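PDB 6UZI: dihydrolipoyl dehydrogenase from Elizabethkingia anophelis NUHP1, which probably oxidises the dihydrolipoyl groups of lipoylated proteins with NAD(+), working as an FAD-dependent, two-chain disulfide oxidoreductase. Local coordinates for residues G220-L225 with V404-A409; L242-S247 with V258-K263. All coordinates share one frame; numbering follows the deposited sequence.

Contact 1 of 2, residues G220-L225 with V404-A409; sequences GMDGTL and VIKILA
Lys406 NZ reaches Asp222 tip to tip and forms a salt bridge to OD2, with NZ 2.7 Å from that oxygen and on its syn lone pair. The same ammonium group donates to Thr224 OG1, with NZ and OG1 2.8 Å apart, so one nitrogen is shared between two side chains at the start of helix 223-236. The lysine gets there fully stretched: CG is anti to the backbone N (chi1 168°) and the chain stays extended out to NZ. Beside this polar centre, Thr224 CG2 meets Val404 CG1 at 4.1 Å, the two side chains crossing at about a right angle, and Leu408 CD1 packs 4.1 Å from Asp222 OD1. Asp222 OD2 takes a second donor on its anti side, Thr224 N at 2.9 Å, out of the carboxylate plane. A further shell comes from helix 372-377: Glu372 gives Lys406 NZ another carboxylate partner, and Glu372 N donates to Asp222 OD1. Two acids around one buried ammonium should keep the lysine charged. Asp222 is thus a helix N-cap whose carboxylate also salt-bridges Lys406, on a strand of the antiparallel sheet in the dimerisation domain, joining that domain to the nucleotide-binding part of the chain.

Contact 2 of 2, residues L242-S247 with V258-K263; sequences LSTAVS and VTAKDK. With EDO (1,2-ethanediol), chain I.
Val246 CG1 lies 3.7 Å from Val258 CG1; in each valine this methyl is anti to the backbone N (chi1 177° and 175°), and the two side chains cross obliquely. Ala260 CB touches Thr244 CG2 (3.5 Å) and, more loosely, Val246 CG2 (4.1 Å). Val211 touches Thr244 and Val246, while Ile186 and Ile188 touch Val258, so these side chains pack against strands 184-188 and 207-211 of the five-stranded parallel sheet. The strands form the antiparallel beta hairpin 245-252/255-261, part of the three-stranded sheet that accompanies the parallel sheet of the domain expected to bind NAD(+). Ala245 and Lys261 form an antiparallel hydrogen-bonded pair: Ala245 N donates to Lys261 O at 2.8 Å, and Lys261 N returns the bond to Ala245 O at 3.0 Å. Next along, Ser247 N donates to Thr259 O at 2.8 Å, and Ser247 OG adds a weak bond to the same oxygen. Toward 242-244 the strand pairing gives way to water: one molecule donates to Leu242 O and accepts from Lys263 N. Thr244 OG1 donates to Leu242 O from above the carbonyl plane, at 2.7 Å. Val246 N, on the edge away from 258-261, donates to O2 of 1,2-ethanediol, a molecule probably from the crystallisation liquor.

Overall arrangement
Contact 1 is mostly buried and ties together residues far apart in sequence, from two different domains; contact 2 is partly exposed, lies farther from the chain centre and pairs near neighbours within one hairpin. They share no element, and their centres are about 28 Å apart, yet 242-247 and 258-263 both fall in the sequence between 225 and 404. Strand 239-241 follows helix 223-236 and leads directly into 242-247, so the helix capped in contact 1 precedes the hairpin of contact 2. Charged side-chain tips and a helix cap carry contact 1, whereas contact 2 relies on backbone pairing, small apolar side chains and, at its open end, water.

Contact 1 of 2, residues G220-L225 with V404-A409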
loop_
_atom_site.group_PDB
_atom_site.type_symbol
_atom_site.label_atom_id
_atom_site.label_comp_id
_atom_site.label_asym_id
_atom_site.label_seq_id
_atom_site.Cartn_x
_atom_site.Cartn_y
_atom_site.Cartn_z
ATOM N N GLY A 220 -22.372 -1.989 -7.212
ATOM C CA GLY A 220 -21.905 -0.970 -8.126
ATOM C C GLY A 220 -20.488 -1.145 -8.605
ATOM O O GLY A 220 -20.021 -0.386 -9.458
ATOM N N MET A 221 -19.795 -2.152 -8.093
ATOM C CA MET A 221 -18.415 -2.404 -8.445
ATOM C C MET A 221 -18.358 -3.577 -9.421
ATOM O O MET A 221 -19.382 -4.132 -9.828
ATOM C CB MET A 221 -17.591 -2.667 -7.185
ATOM C CG MET A 221 -17.645 -1.520 -6.195
ATOM S SD MET A 221 -16.411 -1.605 -4.887
ATOM C CE MET A 221 -14.939 -1.188 -5.826
ATOM N N ASP A 222 -17.145 -3.929 -9.832
ATOM C CA ASP A 222 -16.979 -5.018 -10.775
ATOM C C ASP A 222 -17.497 -6.319 -10.170
ATOM O O ASP A 222 -17.297 -6.589 -8.980
ATOM C CB ASP A 222 -15.507 -5.158 -11.146
ATOM C CG ASP A 222 -15.284 -6.179 -12.218
ATOM O OD1 ASP A 222 -15.265 -5.787 -13.403
ATOM O OD2 ASP A 222 -15.153 -7.373 -11.869
ATOM N N GLY A 223 -18.170 -7.125 -11.004
ATOM C CA GLY A 223 -18.792 -8.350 -10.518
ATOM C C GLY A 223 -17.817 -9.326 -9.885
ATOM O O GLY A 223 -18.171 -10.042 -8.943
ATOM N N THR A 224 -16.586 -9.386 -10.398
ATOM C CA THR A 224 -15.578 -10.240 -9.784
ATOM C C THR A 224 -15.322 -9.824 -8.350
ATOM O O THR A 224 -15.180 -10.672 -7.460
ATOM C CB THR A 224 -14.283 -10.189 -10.589
ATOM O OG1 THR A 224 -14.506 -10.778 -11.875
ATOM C CG2 THR A 224 -13.168 -10.933 -9.859
ATOM N N LEU A 225 -15.251 -8.516 -8.109
ATOM C CA LEU A 225 -15.045 -8.033 -6.753
ATOM C C LEU A 225 -16.227 -8.390 -5.863
ATOM O O LEU A 225 -16.048 -8.774 -4.702
ATOM C CB LEU A 225 -14.808 -6.526 -6.781
ATOM C CG LEU A 225 -13.644 -6.073 -7.661
ATOM C CD1 LEU A 225 -13.417 -4.578 -7.481
ATOM C CD2 LEU A 225 -12.386 -6.880 -7.365
ATOM N N VAL A 404 -7.611 -11.130 -5.575
ATOM C CA VAL A 404 -7.210 -11.210 -6.966
ATOM C C VAL A 404 -7.121 -9.785 -7.491
ATOM O O VAL A 404 -7.780 -8.874 -6.975
ATOM C CB VAL A 404 -8.219 -12.069 -7.774
ATOM C CG1 VAL A 404 -9.565 -11.365 -7.873
ATOM C CG2 VAL A 404 -7.679 -12.400 -9.157
ATOM N N ILE A 405 -6.277 -9.587 -8.504
ATOM C CA ILE A 405 -6.185 -8.341 -9.258
ATOM C C ILE A 405 -6.696 -8.607 -10.666
ATOM O O ILE A 405 -6.296 -9.588 -11.305
ATOM C CB ILE A 405 -4.748 -7.801 -9.296
ATOM C CG1 ILE A 405 -4.210 -7.637 -7.876
ATOM C CG2 ILE A 405 -4.699 -6.495 -10.070
ATOM C CD1 ILE A 405 -4.776 -6.443 -7.167
ATOM N N LYS A 406 -7.582 -7.740 -11.142
ATOM C CA LYS A 406 -8.244 -7.932 -12.423
ATOM C C LYS A 406 -8.100 -6.673 -13.261
ATOM O O LYS A 406 -8.433 -5.576 -12.804
ATOM C CB LYS A 406 -9.718 -8.291 -12.216
ATOM C CG LYS A 406 -10.577 -8.246 -13.472
ATOM C CD LYS A 406 -12.057 -8.376 -13.107
ATOM C CE LYS A 406 -12.906 -8.712 -14.328
ATOM N NZ LYS A 406 -14.334 -8.874 -13.966
ATOM N N ILE A 407 -7.603 -6.831 -14.482
ATOM C CA ILE A 407 -7.381 -5.718 -15.394
ATOM C C ILE A 407 -8.194 -5.957 -16.660
ATOM O O ILE A 407 -8.176 -7.061 -17.218
ATOM C CB ILE A 407 -5.889 -5.552 -15.731
ATOM C CG1 ILE A 407 -5.121 -5.046 -14.510
ATOM C CG2 ILE A 407 -5.714 -4.596 -16.913
ATOM C CD1 ILE A 407 -3.611 -4.982 -14.717
ATOM N N LEU A 408 -8.903 -4.924 -17.104
ATOM C CA LEU A 408 -9.647 -4.934 -18.353
ATOM C C LEU A 408 -8.939 -4.017 -19.344
ATOM O O LEU A 408 -8.602 -2.875 -19.009
ATOM C CB LEU A 408 -11.088 -4.477 -18.127
ATOM C CG LEU A 408 -11.867 -5.273 -17.082
ATOM C CD1 LEU A 408 -13.162 -4.569 -16.706
ATOM C CD2 LEU A 408 -12.156 -6.661 -17.607
ATOM N N ALA A 409 -8.712 -4.516 -20.562
ATOM C CA ALA A 409 -7.988 -3.782 -21.587
ATOM C C ALA A 409 -8.724 -3.858 -22.916
ATOM O O ALA A 409 -9.368 -4.864 -23.224
ATOM C CB ALA A 409 -6.572 -4.333 -21.757
#

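Contact 2 of 2, residues L242-S247 with V258-K263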
loop_
_atom_site.group_PDB
_atom_site.type_symbol
_atom_site.label_atom_id
_atom_site.label_comp_id
_atom_site.label_asym_id
_atom_site.label_seq_id
_atom_site.Cartn_x
_atom_site.Cartn_y
_atom_site.Cartn_z
ATOM N N LEU A 242 -29.221 -12.759 0.918
ATOM C CA LEU A 242 -29.408 -11.854 -0.205
ATOM C C LEU A 242 -30.787 -12.035 -0.833
ATOM O O LEU A 242 -31.509 -12.989 -0.541
ATOM C CB LEU A 242 -28.311 -12.084 -1.252
ATOM C CG LEU A 242 -26.854 -11.982 -0.784
ATOM C CD1 LEU A 242 -25.881 -12.082 -1.951
ATOM C CD2 LEU A 242 -26.622 -10.705 0.003
ATOM N N SER A 243 -31.149 -11.084 -1.702
ATOM C CA SER A 243 -32.422 -11.090 -2.436
ATOM C C SER A 243 -33.612 -11.267 -1.498
ATOM O O SER A 243 -34.546 -12.027 -1.773
ATOM C CB SER A 243 -32.426 -12.175 -3.516
ATOM O OG SER A 243 -31.345 -12.025 -4.420
ATOM N N THR A 244 -33.591 -10.538 -0.387
ATOM C CA THR A 244 -34.556 -10.722 0.689
ATOM C C THR A 244 -35.159 -9.368 1.030
ATOM O O THR A 244 -34.435 -8.440 1.401
ATOM C CB THR A 244 -33.883 -11.355 1.913
ATOM O OG1 THR A 244 -33.261 -12.581 1.521
ATOM C CG2 THR A 244 -34.894 -11.660 2.985
ATOM N N ALA A 245 -36.478 -9.256 0.912
ATOM C CA ALA A 245 -37.175 -7.985 1.072
ATOM C C ALA A 245 -37.697 -7.885 2.499
ATOM O O ALA A 245 -38.640 -8.585 2.872
ATOM C CB ALA A 245 -38.313 -7.862 0.062
ATOM N N VAL A 246 -37.070 -7.012 3.291
ATOM C CA VAL A 246 -37.469 -6.807 4.677
ATOM C C VAL A 246 -38.790 -6.060 4.708
ATOM O O VAL A 246 -39.023 -5.142 3.911
ATOM C CB VAL A 246 -36.384 -6.043 5.456
ATOM C CG1 VAL A 246 -36.841 -5.764 6.875
ATOM C CG2 VAL A 246 -35.083 -6.810 5.460
ATOM N N SER A 247 -39.681 -6.479 5.606
ATOM C CA SER A 247 -40.951 -5.814 5.796
ATOM C C SER A 247 -41.174 -5.326 7.220
ATOM O O SER A 247 -42.154 -4.608 7.462
ATOM C CB SER A 247 -42.103 -6.751 5.406
ATOM O OG SER A 247 -42.063 -7.948 6.173
ATOM N N VAL A 258 -36.242 -9.125 12.637
ATOM C CA VAL A 258 -36.332 -8.645 11.262
ATOM C C VAL A 258 -37.147 -9.659 10.474
ATOM O O VAL A 258 -36.751 -10.825 10.367
ATOM C CB VAL A 258 -34.936 -8.451 10.644
ATOM C CG1 VAL A 258 -35.027 -8.068 9.178
ATOM C CG2 VAL A 258 -34.142 -7.422 11.425
ATOM N N THR A 259 -38.288 -9.229 9.938
ATOM C CA THR A 259 -39.154 -10.097 9.146
ATOM C C THR A 259 -39.063 -9.702 7.678
ATOM O O THR A 259 -39.006 -8.513 7.355
ATOM C CB THR A 259 -40.620 -10.048 9.619
ATOM O OG1 THR A 259 -41.115 -8.701 9.596
ATOM C CG2 THR A 259 -40.755 -10.617 11.016
ATOM N N ALA A 260 -39.034 -10.703 6.795
ATOM C CA ALA A 260 -38.812 -10.462 5.373
ATOM C C ALA A 260 -39.324 -11.647 4.558
ATOM O O ALA A 260 -39.762 -12.662 5.100
ATOM C CB ALA A 260 -37.323 -10.218 5.094
ATOM N N LYS A 261 -39.233 -11.516 3.234
ATOM C CA LYS A 261 -39.547 -12.597 2.311
ATOM C C LYS A 261 -38.373 -12.761 1.355
ATOM O O LYS A 261 -37.758 -11.774 0.943
ATOM C CB LYS A 261 -40.847 -12.344 1.541
ATOM C CG LYS A 261 -42.089 -12.539 2.386
ATOM C CD LYS A 261 -43.361 -12.460 1.560
ATOM C CE LYS A 261 -44.613 -12.667 2.414
ATOM N NZ LYS A 261 -44.750 -14.067 2.917
ATOM N N ASP A 262 -38.072 -14.011 0.999
ATOM C CA ASP A 262 -36.918 -14.326 0.170
ATOM C C ASP A 262 -37.322 -14.337 -1.301
ATOM O O ASP A 262 -38.468 -14.047 -1.655
ATOM C CB ASP A 262 -36.297 -15.652 0.618
ATOM C CG ASP A 262 -37.225 -16.853 0.416
ATOM O OD1 ASP A 262 -38.337 -16.703 -0.139
ATOM O OD2 ASP A 262 -36.840 -17.965 0.838
ATOM N N LYS A 263 -36.386 -14.698 -2.179
ATOM C CA LYS A 263 -36.665 -14.621 -3.605
ATOM C C LYS A 263 -37.714 -15.634 -4.035
ATOM O O LYS A 263 -38.398 -15.408 -5.039
ATOM C CB LYS A 263 -35.372 -14.795 -4.403
ATOM C CG LYS A 263 -34.743 -16.169 -4.308
ATOM C CD LYS A 263 -33.257 -16.078 -4.569
ATOM C CE LYS A 263 -32.799 -16.993 -5.695
ATOM N NZ LYS A 263 -31.515 -16.488 -6.291
HETATM C C1 EDO I . -36.984 -3.506 2.127
HETATM O O1 EDO I . -37.612 -2.406 1.460
HETATM C C2 EDO I . -35.817 -4.016 1.283
HETATM O O2 EDO I . -35.045 -4.990 2.009
HETATM O O HOH W 1 -33.521 -15.154 -1.411
HETATM O O HOH W 2 -29.536 -14.607 -4.297
#